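PDB 3MY9: muconate cycloisomerase from Azorhizobium caulinodans, which belongs to the enolase superfamily, joining an enolase-like N-terminal domain to a C-terminal barrel of the TIM type, and binds magnesium ions. Local coordinates for residues L194-N199 against R212-F217; G206-L211 against A238-T243; D232-F237 against T243-D248. One frame throughout, in Å; residues are numbered along the deposited sequence.

Interaction 1: L194-N199 against R212-F217; sequences LRLDFN and RDVDAF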
ATOM      1  N   LEU A 194     -34.434   5.921 -11.327  1.00 40.27           N
ATOM      2  CA  LEU A 194     -34.222   4.762 -12.159  1.00 39.78           C
ATOM      3  C   LEU A 194     -32.971   4.009 -11.736  1.00 38.23           C
ATOM      4  O   LEU A 194     -31.896   4.597 -11.696  1.00 37.91           O
ATOM      5  CB  LEU A 194     -34.056   5.200 -13.621  1.00 39.86           C
ATOM      6  CG  LEU A 194     -33.770   4.118 -14.667  1.00 39.97           C
ATOM      7  CD1 LEU A 194     -34.871   3.079 -14.691  1.00 38.37           C
ATOM      8  CD2 LEU A 194     -33.618   4.736 -16.066  1.00 39.91           C
ATOM      9  N   ARG A 195     -33.114   2.715 -11.461  1.00 37.45           N
ATOM     10  CA  ARG A 195     -32.002   1.855 -11.104  1.00 36.90           C
ATOM     11  C   ARG A 195     -31.848   0.783 -12.167  1.00 37.01           C
ATOM     12  O   ARG A 195     -32.829   0.420 -12.827  1.00 38.56           O
ATOM     13  CB  ARG A 195     -32.265   1.190  -9.749  1.00 36.58           C
ATOM     14  CG  ARG A 195     -32.293   2.170  -8.578  1.00 36.71           C
ATOM     15  CD  ARG A 195     -33.721   2.465  -8.130  1.00 37.89           C
ATOM     16  NE  ARG A 195     -33.749   3.443  -7.062  1.00 37.09           N
ATOM     17  CZ  ARG A 195     -33.876   3.141  -5.779  1.00 37.76           C
ATOM     18  NH1 ARG A 195     -33.981   1.891  -5.369  1.00 39.82           N
ATOM     19  NH2 ARG A 195     -33.899   4.104  -4.902  1.00 39.64           N
ATOM     20  N   LEU A 196     -30.629   0.287 -12.362  1.00 35.51           N
ATOM     21  CA  LEU A 196     -30.384  -0.805 -13.322  1.00 35.91           C
ATOM     22  C   LEU A 196     -29.842  -2.010 -12.568  1.00 35.81           C
ATOM     23  O   LEU A 196     -29.079  -1.858 -11.624  1.00 35.99           O
ATOM     24  CB  LEU A 196     -29.354  -0.416 -14.387  1.00 34.80           C
ATOM     25  CG  LEU A 196     -29.554   0.933 -15.091  1.00 35.73           C
ATOM     26  CD1 LEU A 196     -28.445   1.182 -16.159  1.00 28.96           C
ATOM     27  CD2 LEU A 196     -30.904   0.970 -15.761  1.00 32.47           C
ATOM     28  N   ASP A 197     -30.180  -3.200 -13.024  1.00 36.51           N
ATOM     29  CA  ASP A 197     -29.695  -4.416 -12.404  1.00 37.67           C
ATOM     30  C   ASP A 197     -29.207  -5.387 -13.464  1.00 38.18           C
ATOM     31  O   ASP A 197     -29.993  -5.837 -14.262  1.00 38.16           O
ATOM     32  CB  ASP A 197     -30.842  -5.049 -11.624  1.00 39.09           C
ATOM     33  CG  ASP A 197     -30.400  -6.184 -10.719  1.00 42.00           C
ATOM     34  OD1 ASP A 197     -31.232  -6.567  -9.873  1.00 44.45           O
ATOM     35  OD2 ASP A 197     -29.229  -6.641 -10.804  1.00 44.47           O
ATOM     36  N   PHE A 198     -27.918  -5.723 -13.464  1.00 38.70           N
ATOM     37  CA  PHE A 198     -27.404  -6.695 -14.451  1.00 40.58           C
ATOM     38  C   PHE A 198     -27.507  -8.161 -13.986  1.00 42.08           C
ATOM     39  O   PHE A 198     -27.145  -9.062 -14.701  1.00 43.24           O
ATOM     40  CB  PHE A 198     -25.955  -6.366 -14.813  1.00 39.50           C
ATOM     41  CG  PHE A 198     -25.811  -5.186 -15.730  1.00 37.26           C
ATOM     42  CD1 PHE A 198     -25.823  -5.366 -17.095  1.00 36.23           C
ATOM     43  CD2 PHE A 198     -25.666  -3.900 -15.220  1.00 35.19           C
ATOM     44  CE1 PHE A 198     -25.683  -4.278 -17.957  1.00 37.92           C
ATOM     45  CE2 PHE A 198     -25.541  -2.807 -16.074  1.00 35.11           C
ATOM     46  CZ  PHE A 198     -25.557  -3.001 -17.447  1.00 34.95           C
ATOM     47  N   ASN A 199     -27.997  -8.371 -12.777  1.00 43.41           N
ATOM     48  CA  ASN A 199     -28.109  -9.713 -12.161  1.00 45.09           C
ATOM     49  C   ASN A 199     -26.828 -10.556 -12.315  1.00 43.79           C
ATOM     50  O   ASN A 199     -26.859 -11.700 -12.747  1.00 44.47           O
ATOM     51  CB  ASN A 199     -29.383 -10.394 -12.666  1.00 47.91           C
ATOM     52  CG  ASN A 199     -30.660  -9.778 -12.022  1.00 53.56           C
ATOM     53  OD1 ASN A 199     -30.904  -9.946 -10.811  1.00 58.93           O
ATOM     54  ND2 ASN A 199     -31.458  -9.055 -12.827  1.00 54.89           N
ATOM     55  N   ARG A 212     -20.139   2.000 -18.805  1.00 33.69           N
ATOM     56  CA  ARG A 212     -19.933   3.391 -19.145  1.00 34.24           C
ATOM     57  C   ARG A 212     -21.058   3.918 -20.005  1.00 34.51           C
ATOM     58  O   ARG A 212     -21.498   5.086 -19.793  1.00 34.57           O
ATOM     59  CB  ARG A 212     -18.568   3.659 -19.799  1.00 34.60           C
ATOM     60  CG  ARG A 212     -18.260   5.180 -19.963  1.00 35.67           C
ATOM     61  CD  ARG A 212     -16.876   5.389 -20.637  1.00 35.95           C
ATOM     62  NE  ARG A 212     -15.817   4.781 -19.832  1.00 34.29           N
ATOM     63  CZ  ARG A 212     -15.281   5.319 -18.748  1.00 34.03           C
ATOM     64  NH1 ARG A 212     -15.665   6.517 -18.325  1.00 34.99           N
ATOM     65  NH2 ARG A 212     -14.299   4.679 -18.113  1.00 34.85           N
ATOM     66  N   ASP A 213     -21.572   3.086 -20.916  1.00 33.64           N
ATOM     67  CA  ASP A 213     -22.694   3.503 -21.742  1.00 34.67           C
ATOM     68  C   ASP A 213     -23.956   3.803 -20.883  1.00 34.25           C
ATOM     69  O   ASP A 213     -24.664   4.799 -21.111  1.00 34.88           O
ATOM     70  CB  ASP A 213     -23.039   2.434 -22.780  1.00 36.25           C
ATOM     71  CG  ASP A 213     -21.993   2.310 -23.915  1.00 36.89           C
ATOM     72  OD1 ASP A 213     -21.112   3.185 -24.050  1.00 35.58           O
ATOM     73  OD2 ASP A 213     -22.057   1.301 -24.650  1.00 34.92           O
ATOM     74  N   VAL A 214     -24.254   2.947 -19.905  1.00 32.65           N
ATOM     75  CA  VAL A 214     -25.498   3.122 -19.152  1.00 32.32           C
ATOM     76  C   VAL A 214     -25.300   4.179 -18.044  1.00 32.42           C
ATOM     77  O   VAL A 214     -26.243   4.845 -17.639  1.00 32.57           O
ATOM     78  CB  VAL A 214     -26.059   1.812 -18.605  1.00 31.69           C
ATOM     79  CG1 VAL A 214     -26.335   0.795 -19.761  1.00 34.08           C
ATOM     80  CG2 VAL A 214     -25.186   1.264 -17.552  1.00 29.10           C
ATOM     81  N   ASP A 215     -24.051   4.378 -17.621  1.00 32.48           N
ATOM     82  CA  ASP A 215     -23.698   5.469 -16.708  1.00 32.93           C
ATOM     83  C   ASP A 215     -24.058   6.866 -17.247  1.00 33.75           C
ATOM     84  O   ASP A 215     -24.308   7.767 -16.446  1.00 34.02           O
ATOM     85  CB  ASP A 215     -22.212   5.385 -16.291  1.00 32.53           C
ATOM     86  CG  ASP A 215     -21.710   6.672 -15.591  1.00 34.90           C
ATOM     87  OD1 ASP A 215     -21.851   6.802 -14.332  1.00 34.15           O
ATOM     88  OD2 ASP A 215     -21.162   7.552 -16.306  1.00 35.95           O
ATOM     89  N   ALA A 216     -24.168   7.039 -18.570  1.00 34.44           N
ATOM     90  CA  ALA A 216     -24.509   8.364 -19.165  1.00 35.97           C
ATOM     91  C   ALA A 216     -25.954   8.757 -18.894  1.00 37.24           C
ATOM     92  O   ALA A 216     -26.312   9.943 -18.982  1.00 38.86           O
ATOM     93  CB  ALA A 216     -24.233   8.397 -20.694  1.00 36.37           C
ATOM     94  N   PHE A 217     -26.792   7.775 -18.545  1.00 37.13           N
ATOM     95  CA  PHE A 217     -28.183   8.043 -18.219  1.00 37.25           C
ATOM     96  C   PHE A 217     -28.391   8.326 -16.732  1.00 37.61           C
ATOM     97  O   PHE A 217     -29.534   8.507 -16.268  1.00 37.18           O
ATOM     98  CB  PHE A 217     -29.009   6.854 -18.682  1.00 38.62           C
ATOM     99  CG  PHE A 217     -28.988   6.688 -20.178  1.00 38.64           C
ATOM    100  CD1 PHE A 217     -29.862   7.410 -20.971  1.00 42.58           C
ATOM    101  CD2 PHE A 217     -28.050   5.894 -20.786  1.00 39.09           C
ATOM    102  CE1 PHE A 217     -29.820   7.298 -22.359  1.00 43.80           C
ATOM    103  CE2 PHE A 217     -28.002   5.764 -22.168  1.00 42.06           C
ATOM    104  CZ  PHE A 217     -28.888   6.470 -22.953  1.00 43.59           C
TER
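The ring of F198 meets V214 with its rim and not with a face: CG2 of V214 lies near the ring plane, 4.3 Å from F198 CZ. The same ring is also touched by I210 and L211, one turn earlier on the helix, and by T169. The other phenyl group, that of F217, has V214 O at its edge and in its plane. These residues belong to the beta-alpha-beta unit made by strand 193-197, helix 207-215 and strand 222-223 of the TIM-type barrel, and the contact is where the end of the helix lies back over the strand it follows.

The main hydrophobic touch is L196 on V214. With CG opposite the carbonyl carbon (chi1 -49°), the leucine runs out from the strand, and its CD1 branch crosses the valine at a slant. L196 CD1 comes within 3.5 Å of V214 CB, closer than carbons normally pack, and is equally near V214 CG2. V214 CG1 stays farther back, 4.2 Å from L196 CD1. The valine is therefore met at its branch point on the CG2 side, and CG2 serves both L196 and F198. L181 of helix 174-188 also packs on L196.

Next to V214, D213 forms a salt bridge through OD1 with R218 of a neighbouring subunit. On the strand, D197 OD1 forms a salt bridge with K166. The strand ends in an Asx turn, in which N199 N donates to D197 OD2 over 2.9 Å, at an N-H...O angle of 156°, from 46° above the carboxylate plane.

Interaction 2: G206-L211 against A238-T243; sequences GAMKIL and AAALDT. With MG (magnesium ion), chain B.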
ATOM      1  N   GLY A 206     -14.572  -6.810 -20.486  1.00 39.27           N
ATOM      2  CA  GLY A 206     -15.642  -6.210 -21.324  1.00 39.43           C
ATOM      3  C   GLY A 206     -16.829  -5.585 -20.604  1.00 38.33           C
ATOM      4  O   GLY A 206     -17.700  -5.022 -21.260  1.00 39.14           O
ATOM      5  N   ALA A 207     -16.887  -5.605 -19.272  1.00 36.99           N
ATOM      6  CA  ALA A 207     -17.988  -4.922 -18.607  1.00 36.06           C
ATOM      7  C   ALA A 207     -17.886  -3.396 -18.736  1.00 35.43           C
ATOM      8  O   ALA A 207     -18.920  -2.728 -18.836  1.00 33.32           O
ATOM      9  CB  ALA A 207     -18.125  -5.321 -17.143  1.00 35.97           C
ATOM     10  N   MET A 208     -16.675  -2.833 -18.736  1.00 35.82           N
ATOM     11  CA  MET A 208     -16.574  -1.365 -18.551  1.00 36.81           C
ATOM     12  C   MET A 208     -17.217  -0.529 -19.665  1.00 36.95           C
ATOM     13  O   MET A 208     -17.874   0.460 -19.349  1.00 36.29           O
ATOM     14  CB  MET A 208     -15.161  -0.875 -18.281  1.00 37.10           C
ATOM     15  CG  MET A 208     -15.177   0.569 -17.657  1.00 42.12           C
ATOM     16  SD  MET A 208     -15.763   0.637 -15.956  1.00 30.97           S
ATOM     17  CE  MET A 208     -14.127   0.203 -15.364  1.00 44.39           C
ATOM     18  N   LYS A 209     -17.089  -0.959 -20.928  1.00 37.47           N
ATOM     19  CA  LYS A 209     -17.753  -0.251 -22.030  1.00 38.66           C
ATOM     20  C   LYS A 209     -19.283  -0.310 -21.863  1.00 38.14           C
ATOM     21  O   LYS A 209     -19.961   0.654 -22.161  1.00 37.83           O
ATOM     22  CB  LYS A 209     -17.382  -0.808 -23.408  1.00 40.12           C
ATOM     23  CG  LYS A 209     -15.927  -0.505 -23.945  1.00 43.15           C
ATOM     24  CD  LYS A 209     -15.698   0.987 -24.351  1.00 47.06           C
ATOM     25  CE  LYS A 209     -14.360   1.172 -25.120  1.00 49.07           C
ATOM     26  NZ  LYS A 209     -14.110   2.613 -25.535  1.00 52.12           N
ATOM     27  N   ILE A 210     -19.809  -1.449 -21.415  1.00 37.56           N
ATOM     28  CA  ILE A 210     -21.248  -1.597 -21.178  1.00 36.85           C
ATOM     29  C   ILE A 210     -21.684  -0.628 -20.089  1.00 34.52           C
ATOM     30  O   ILE A 210     -22.628   0.138 -20.265  1.00 34.22           O
ATOM     31  CB  ILE A 210     -21.625  -3.047 -20.749  1.00 38.26           C
ATOM     32  CG1 ILE A 210     -21.235  -4.075 -21.829  1.00 39.58           C
ATOM     33  CG2 ILE A 210     -23.087  -3.155 -20.386  1.00 35.96           C
ATOM     34  CD1 ILE A 210     -21.953  -3.934 -23.092  1.00 42.59           C
ATOM     35  N   LEU A 211     -21.012  -0.700 -18.953  1.00 33.79           N
ATOM     36  CA  LEU A 211     -21.337   0.125 -17.786  1.00 33.39           C
ATOM     37  C   LEU A 211     -21.171   1.627 -18.043  1.00 33.85           C
ATOM     38  O   LEU A 211     -21.981   2.426 -17.555  1.00 32.86           O
ATOM     39  CB  LEU A 211     -20.506  -0.291 -16.571  1.00 32.90           C
ATOM     40  CG  LEU A 211     -20.765  -1.728 -16.061  1.00 33.84           C
ATOM     41  CD1 LEU A 211     -19.762  -2.087 -14.960  1.00 30.92           C
ATOM     42  CD2 LEU A 211     -22.244  -1.824 -15.556  1.00 32.40           C
ATOM     43  N   ALA A 238     -16.426   1.011  -9.567  1.00 32.71           N
ATOM     44  CA  ALA A 238     -16.763   2.119  -8.698  1.00 32.51           C
ATOM     45  C   ALA A 238     -15.774   3.267  -8.893  1.00 32.68           C
ATOM     46  O   ALA A 238     -16.175   4.426  -8.933  1.00 31.53           O
ATOM     47  CB  ALA A 238     -16.803   1.682  -7.203  1.00 32.18           C
ATOM     48  N   ALA A 239     -14.484   2.944  -8.980  1.00 33.75           N
ATOM     49  CA  ALA A 239     -13.461   3.995  -9.171  1.00 35.58           C
ATOM     50  C   ALA A 239     -13.616   4.727 -10.483  1.00 34.96           C
ATOM     51  O   ALA A 239     -13.387   5.907 -10.519  1.00 36.16           O
ATOM     52  CB  ALA A 239     -11.958   3.447  -9.009  1.00 35.68           C
ATOM     53  N   ALA A 240     -13.984   4.043 -11.562  1.00 35.39           N
ATOM     54  CA  ALA A 240     -14.079   4.707 -12.895  1.00 35.22           C
ATOM     55  C   ALA A 240     -15.404   5.450 -13.107  1.00 35.33           C
ATOM     56  O   ALA A 240     -15.483   6.382 -13.939  1.00 35.83           O
ATOM     57  CB  ALA A 240     -13.892   3.688 -13.998  1.00 34.54           C
ATOM     58  N   LEU A 241     -16.453   5.044 -12.383  1.00 34.14           N
ATOM     59  CA  LEU A 241     -17.774   5.567 -12.685  1.00 33.65           C
ATOM     60  C   LEU A 241     -18.347   6.445 -11.600  1.00 33.94           C
ATOM     61  O   LEU A 241     -18.261   6.142 -10.393  1.00 33.59           O
ATOM     62  CB  LEU A 241     -18.733   4.428 -13.026  1.00 33.98           C
ATOM     63  CG  LEU A 241     -18.322   3.525 -14.205  1.00 34.74           C
ATOM     64  CD1 LEU A 241     -19.026   2.200 -14.168  1.00 37.18           C
ATOM     65  CD2 LEU A 241     -18.576   4.222 -15.505  1.00 37.27           C
ATOM     66  N   ASP A 242     -18.958   7.541 -12.049  1.00 34.16           N
ATOM     67  CA  ASP A 242     -19.728   8.419 -11.197  1.00 34.93           C
ATOM     68  C   ASP A 242     -20.951   7.737 -10.573  1.00 34.06           C
ATOM     69  O   ASP A 242     -21.237   7.929  -9.401  1.00 33.87           O
ATOM     70  CB  ASP A 242     -20.206   9.641 -11.998  1.00 35.94           C
ATOM     71  CG  ASP A 242     -19.058  10.569 -12.444  1.00 40.30           C
ATOM     72  OD1 ASP A 242     -17.864  10.335 -12.110  1.00 42.12           O
ATOM     73  OD2 ASP A 242     -19.384  11.566 -13.127  1.00 44.29           O
ATOM     74  N   THR A 243     -21.688   6.983 -11.391  1.00 33.55           N
ATOM     75  CA  THR A 243     -22.831   6.215 -10.920  1.00 33.28           C
ATOM     76  C   THR A 243     -22.493   5.260  -9.775  1.00 32.36           C
ATOM     77  O   THR A 243     -21.552   4.500  -9.869  1.00 32.03           O
ATOM     78  CB  THR A 243     -23.464   5.351 -12.045  1.00 33.06           C
ATOM     79  OG1 THR A 243     -23.935   6.207 -13.079  1.00 32.78           O
ATOM     80  CG2 THR A 243     -24.630   4.528 -11.482  1.00 31.74           C
TER
HETATM   81 MG    MG B 377     -17.688   5.684  -8.458  1.00 40.42          MG
HETATM   82  O   HOH W   1     -19.286   7.045  -7.816  1.00 21.92           O
HETATM   83  O   HOH W   2     -19.228   4.223  -8.459  1.00 21.50           O
HETATM   84  O   HOH W   3     -16.528   7.296  -8.535  1.00 25.19           O
HETATM   85  O   HOH W   4     -17.425   5.322  -6.365  1.00 22.35           O
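M208 reaches L241 and A240 through a folded chain: chi1 of -162° sets CG opposite the backbone N, and bends at chi2 (71°) and chi3 (84°) swing the sulfur and methyl across to the C-terminal end of helix 231-240 and L241 just after it. L241 has its CG opposite the carbonyl carbon, which turns CD1 to helix 207-215, where it meets both M208 and L211. The two long side chains of M208 and L241 slide past one another in opposite senses, with M208 SD 4.0 Å from L241 CD1. Beyond the sulfur, M208 CE rests on the methyl of A240, at 3.8 Å from its CB. The same L241 CD1 also packs on L211, 3.8 Å from L211 CB, so that one methyl of L241 serves two residues a turn apart on helix 207-215.

In the TIM-type barrel this is packing between successive outer helices, 207-215 and 231-240. F237 of helix 231-240 extends the apolar patch, touching A207, M208 and L211. Other copies of the protein come close to both segments: K209 forms a salt bridge with D215 of one neighbouring subunit, and D242 one with R212 of another.

The end of helix 231-240 also holds a magnesium ion. A238 O binds it at 2.0 Å and L241 O at 2.1 Å, on adjacent corners of an octahedron completed by four waters. The partial negative potential expected at the C-terminal end of a helix probably favours a cation here. Water 1, across the metal from A238 O, donates to D242 O over 2.7 Å, and water 2 donates to T243 O, tying the backbone that leaves the helix to the metal shell.

Interaction 3: D232-F237 against T243-D248; sequences DAMAGF and TPILAD. With MG (magnesium ion), chain C.
M234 leaves helix 231-240 and ends on I245 of strand 245-247. From CB, the chain goes to a CG placed opposite the carbonyl carbon, and bends at chi2 (-80°) and chi3 (-77°) then curl it in toward the strand. SD is the first atom to arrive, 4.1 Å from I245 CG2. CE goes on to lie 3.7 Å from I245 CG2. It also faces the strand backbone, with L246 O 4.1 Å from M234 CE. A247 CA is 4.2 Å from M234 CE, and one methyl thus spans three consecutive strand residues.

The contact is the returning half of a beta-alpha-beta unit of the TIM-type barrel, in which helix 231-240 leads from strand 222-223 to strand 245-247. The short helix and strand segments run nearly antiparallel, at 152° between their directions, with 9.5 Å between axes. I245 meets the helix with two branches, CG2 against M234 and CD1 against F237, where I245 CD1 is 4.2 Å from F237 CB. The phenyl ring itself turns off from the strand; A233 O sits over the centre of one of its faces, 3.2 Å above the plane. L246 starts out on the other side of the strand, away from the helix, and packs on E223, A268 and S270.

Just beyond A247 the strand delivers D248 to a magnesium site. Its CG lies opposite the backbone N, which carries the carboxylate clear of the helix; its two oxygens have different partners. OD1 forms a salt bridge with K272. OD2 binds magnesium together with E223 and four waters, the bond from D248 OD2 to the metal measuring 2.0 Å, with water 7 on the far side of the ion.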
ATOM      1  N   ASP A 232     -12.178  -6.775  -6.753  1.00 45.01           N
ATOM      2  CA  ASP A 232     -11.306  -5.832  -7.444  1.00 44.18           C
ATOM      3  C   ASP A 232     -12.025  -5.298  -8.691  1.00 41.75           C
ATOM      4  O   ASP A 232     -11.954  -4.108  -8.993  1.00 40.78           O
ATOM      5  CB  ASP A 232      -9.968  -6.470  -7.860  1.00 46.61           C
ATOM      6  CG  ASP A 232      -8.986  -6.655  -6.693  1.00 50.40           C
ATOM      7  OD1 ASP A 232      -9.089  -5.974  -5.652  1.00 51.58           O
ATOM      8  OD2 ASP A 232      -8.068  -7.495  -6.851  1.00 58.93           O
ATOM      9  N   ALA A 233     -12.713  -6.162  -9.430  1.00 39.81           N
ATOM     10  CA  ALA A 233     -13.422  -5.665 -10.607  1.00 38.71           C
ATOM     11  C   ALA A 233     -14.506  -4.639 -10.170  1.00 36.93           C
ATOM     12  O   ALA A 233     -14.640  -3.579 -10.756  1.00 35.96           O
ATOM     13  CB  ALA A 233     -14.036  -6.812 -11.410  1.00 38.33           C
ATOM     14  N   MET A 234     -15.264  -4.985  -9.135  1.00 36.10           N
ATOM     15  CA  MET A 234     -16.295  -4.116  -8.592  1.00 34.63           C
ATOM     16  C   MET A 234     -15.693  -2.779  -8.122  1.00 34.34           C
ATOM     17  O   MET A 234     -16.262  -1.696  -8.426  1.00 33.24           O
ATOM     18  CB  MET A 234     -17.024  -4.840  -7.439  1.00 34.55           C
ATOM     19  CG  MET A 234     -17.981  -5.948  -7.890  1.00 33.76           C
ATOM     20  SD  MET A 234     -19.607  -5.312  -8.489  1.00 26.09           S
ATOM     21  CE  MET A 234     -20.353  -4.942  -6.906  1.00 33.13           C
ATOM     22  N   ALA A 235     -14.531  -2.842  -7.461  1.00 34.53           N
ATOM     23  CA  ALA A 235     -13.816  -1.622  -7.021  1.00 35.70           C
ATOM     24  C   ALA A 235     -13.353  -0.806  -8.232  1.00 35.92           C
ATOM     25  O   ALA A 235     -13.484   0.415  -8.254  1.00 36.31           O
ATOM     26  CB  ALA A 235     -12.590  -1.951  -6.063  1.00 36.11           C
ATOM     27  N   GLY A 236     -12.843  -1.497  -9.245  1.00 37.54           N
ATOM     28  CA  GLY A 236     -12.508  -0.891 -10.550  1.00 37.12           C
ATOM     29  C   GLY A 236     -13.683  -0.137 -11.137  1.00 35.93           C
ATOM     30  O   GLY A 236     -13.562   1.036 -11.511  1.00 36.52           O
ATOM     31  N   PHE A 237     -14.860  -0.768 -11.169  1.00 35.78           N
ATOM     32  CA  PHE A 237     -16.048  -0.074 -11.704  1.00 33.49           C
ATOM     33  C   PHE A 237     -16.379   1.163 -10.888  1.00 32.49           C
ATOM     34  O   PHE A 237     -16.652   2.232 -11.431  1.00 31.66           O
ATOM     35  CB  PHE A 237     -17.281  -0.995 -11.809  1.00 33.83           C
ATOM     36  CG  PHE A 237     -17.038  -2.320 -12.534  1.00 35.00           C
ATOM     37  CD1 PHE A 237     -16.123  -2.421 -13.593  1.00 35.67           C
ATOM     38  CD2 PHE A 237     -17.754  -3.450 -12.167  1.00 34.58           C
ATOM     39  CE1 PHE A 237     -15.905  -3.626 -14.228  1.00 38.90           C
ATOM     40  CE2 PHE A 237     -17.552  -4.661 -12.813  1.00 37.43           C
ATOM     41  CZ  PHE A 237     -16.638  -4.758 -13.839  1.00 37.92           C
ATOM     42  N   THR A 243     -21.688   6.983 -11.391  1.00 33.55           N
ATOM     43  CA  THR A 243     -22.831   6.215 -10.920  1.00 33.28           C
ATOM     44  C   THR A 243     -22.493   5.260  -9.775  1.00 32.36           C
ATOM     45  O   THR A 243     -21.552   4.500  -9.869  1.00 32.03           O
ATOM     46  CB  THR A 243     -23.464   5.351 -12.045  1.00 33.06           C
ATOM     47  OG1 THR A 243     -23.935   6.207 -13.079  1.00 32.78           O
ATOM     48  CG2 THR A 243     -24.630   4.528 -11.482  1.00 31.74           C
ATOM     49  N   PRO A 244     -23.269   5.302  -8.687  1.00 32.28           N
ATOM     50  CA  PRO A 244     -23.023   4.370  -7.583  1.00 31.24           C
ATOM     51  C   PRO A 244     -23.161   2.890  -8.011  1.00 31.20           C
ATOM     52  O   PRO A 244     -24.072   2.534  -8.752  1.00 30.32           O
ATOM     53  CB  PRO A 244     -24.107   4.747  -6.578  1.00 31.85           C
ATOM     54  CG  PRO A 244     -24.262   6.250  -6.782  1.00 32.59           C
ATOM     55  CD  PRO A 244     -24.234   6.357  -8.311  1.00 33.61           C
ATOM     56  N   ILE A 245     -22.235   2.065  -7.562  1.00 31.04           N
ATOM     57  CA  ILE A 245     -22.316   0.652  -7.735  1.00 32.29           C
ATOM     58  C   ILE A 245     -22.844   0.058  -6.442  1.00 33.28           C
ATOM     59  O   ILE A 245     -22.286   0.309  -5.388  1.00 32.98           O
ATOM     60  CB  ILE A 245     -20.950   0.069  -8.028  1.00 32.56           C
ATOM     61  CG1 ILE A 245     -20.369   0.637  -9.342  1.00 32.66           C
ATOM     62  CG2 ILE A 245     -21.036  -1.467  -8.098  1.00 32.38           C
ATOM     63  CD1 ILE A 245     -21.114   0.155 -10.583  1.00 32.60           C
ATOM     64  N   LEU A 246     -23.872  -0.789  -6.526  1.00 34.10           N
ATOM     65  CA  LEU A 246     -24.451  -1.386  -5.318  1.00 35.08           C
ATOM     66  C   LEU A 246     -24.065  -2.846  -5.237  1.00 35.33           C
ATOM     67  O   LEU A 246     -24.201  -3.593  -6.210  1.00 36.02           O
ATOM     68  CB  LEU A 246     -25.967  -1.180  -5.308  1.00 35.32           C
ATOM     69  CG  LEU A 246     -27.130  -1.869  -4.528  1.00 39.93           C
ATOM     70  CD1 LEU A 246     -26.952  -3.368  -4.227  1.00 44.05           C
ATOM     71  CD2 LEU A 246     -27.606  -1.094  -3.306  1.00 37.76           C
ATOM     72  N   ALA A 247     -23.579  -3.250  -4.075  1.00 34.44           N
ATOM     73  CA  ALA A 247     -23.219  -4.639  -3.843  1.00 35.22           C
ATOM     74  C   ALA A 247     -24.445  -5.382  -3.355  1.00 35.95           C
ATOM     75  O   ALA A 247     -25.157  -4.900  -2.462  1.00 35.67           O
ATOM     76  CB  ALA A 247     -22.115  -4.742  -2.832  1.00 34.48           C
ATOM     77  N   ASP A 248     -24.709  -6.544  -3.963  1.00 36.35           N
ATOM     78  CA  ASP A 248     -25.733  -7.437  -3.464  1.00 37.42           C
ATOM     79  C   ASP A 248     -25.053  -8.722  -3.014  1.00 38.23           C
ATOM     80  O   ASP A 248     -24.711  -8.855  -1.828  1.00 38.85           O
ATOM     81  CB  ASP A 248     -26.840  -7.664  -4.509  1.00 38.10           C
ATOM     82  CG  ASP A 248     -27.988  -8.548  -3.984  1.00 40.39           C
ATOM     83  OD1 ASP A 248     -27.969  -8.943  -2.789  1.00 41.90           O
ATOM     84  OD2 ASP A 248     -28.896  -8.864  -4.792  1.00 40.38           O
TER
HETATM   85 MG    MG C 378     -29.623  -8.638  -6.656  1.00 50.23          MG
HETATM   86  O   HOH W   5     -29.670 -10.685  -6.692  1.00 25.58           O
HETATM   87  O   HOH W   6     -27.721  -8.949  -7.591  1.00 26.41           O
HETATM   88  O   HOH W   7     -30.339  -8.688  -8.580  1.00 24.74           O
HETATM   89  O   HOH W   8     -31.765  -8.821  -5.939  1.00 28.19           O

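How the interactions relate
Read from the N terminus, interaction 1 closes first, folding helix 207-215 back on strand 193-197 across twelve residues. Interaction 2 opens inside that loop, at 206-211, and closes well beyond it at 238-243, so the two cross. Interaction 3 opens at 232-237, within the span of interaction 2, and ends later, at 243-248; these two also cross and share T243, while interactions 1 and 3 follow in series. Together they tie two successive strand-helix units of the barrel to each other and to strand 245-247. Between interaction 1 and the other two, D215 OD1 lies 2.5 Å from T243 OG1, a probable hydrogen bond.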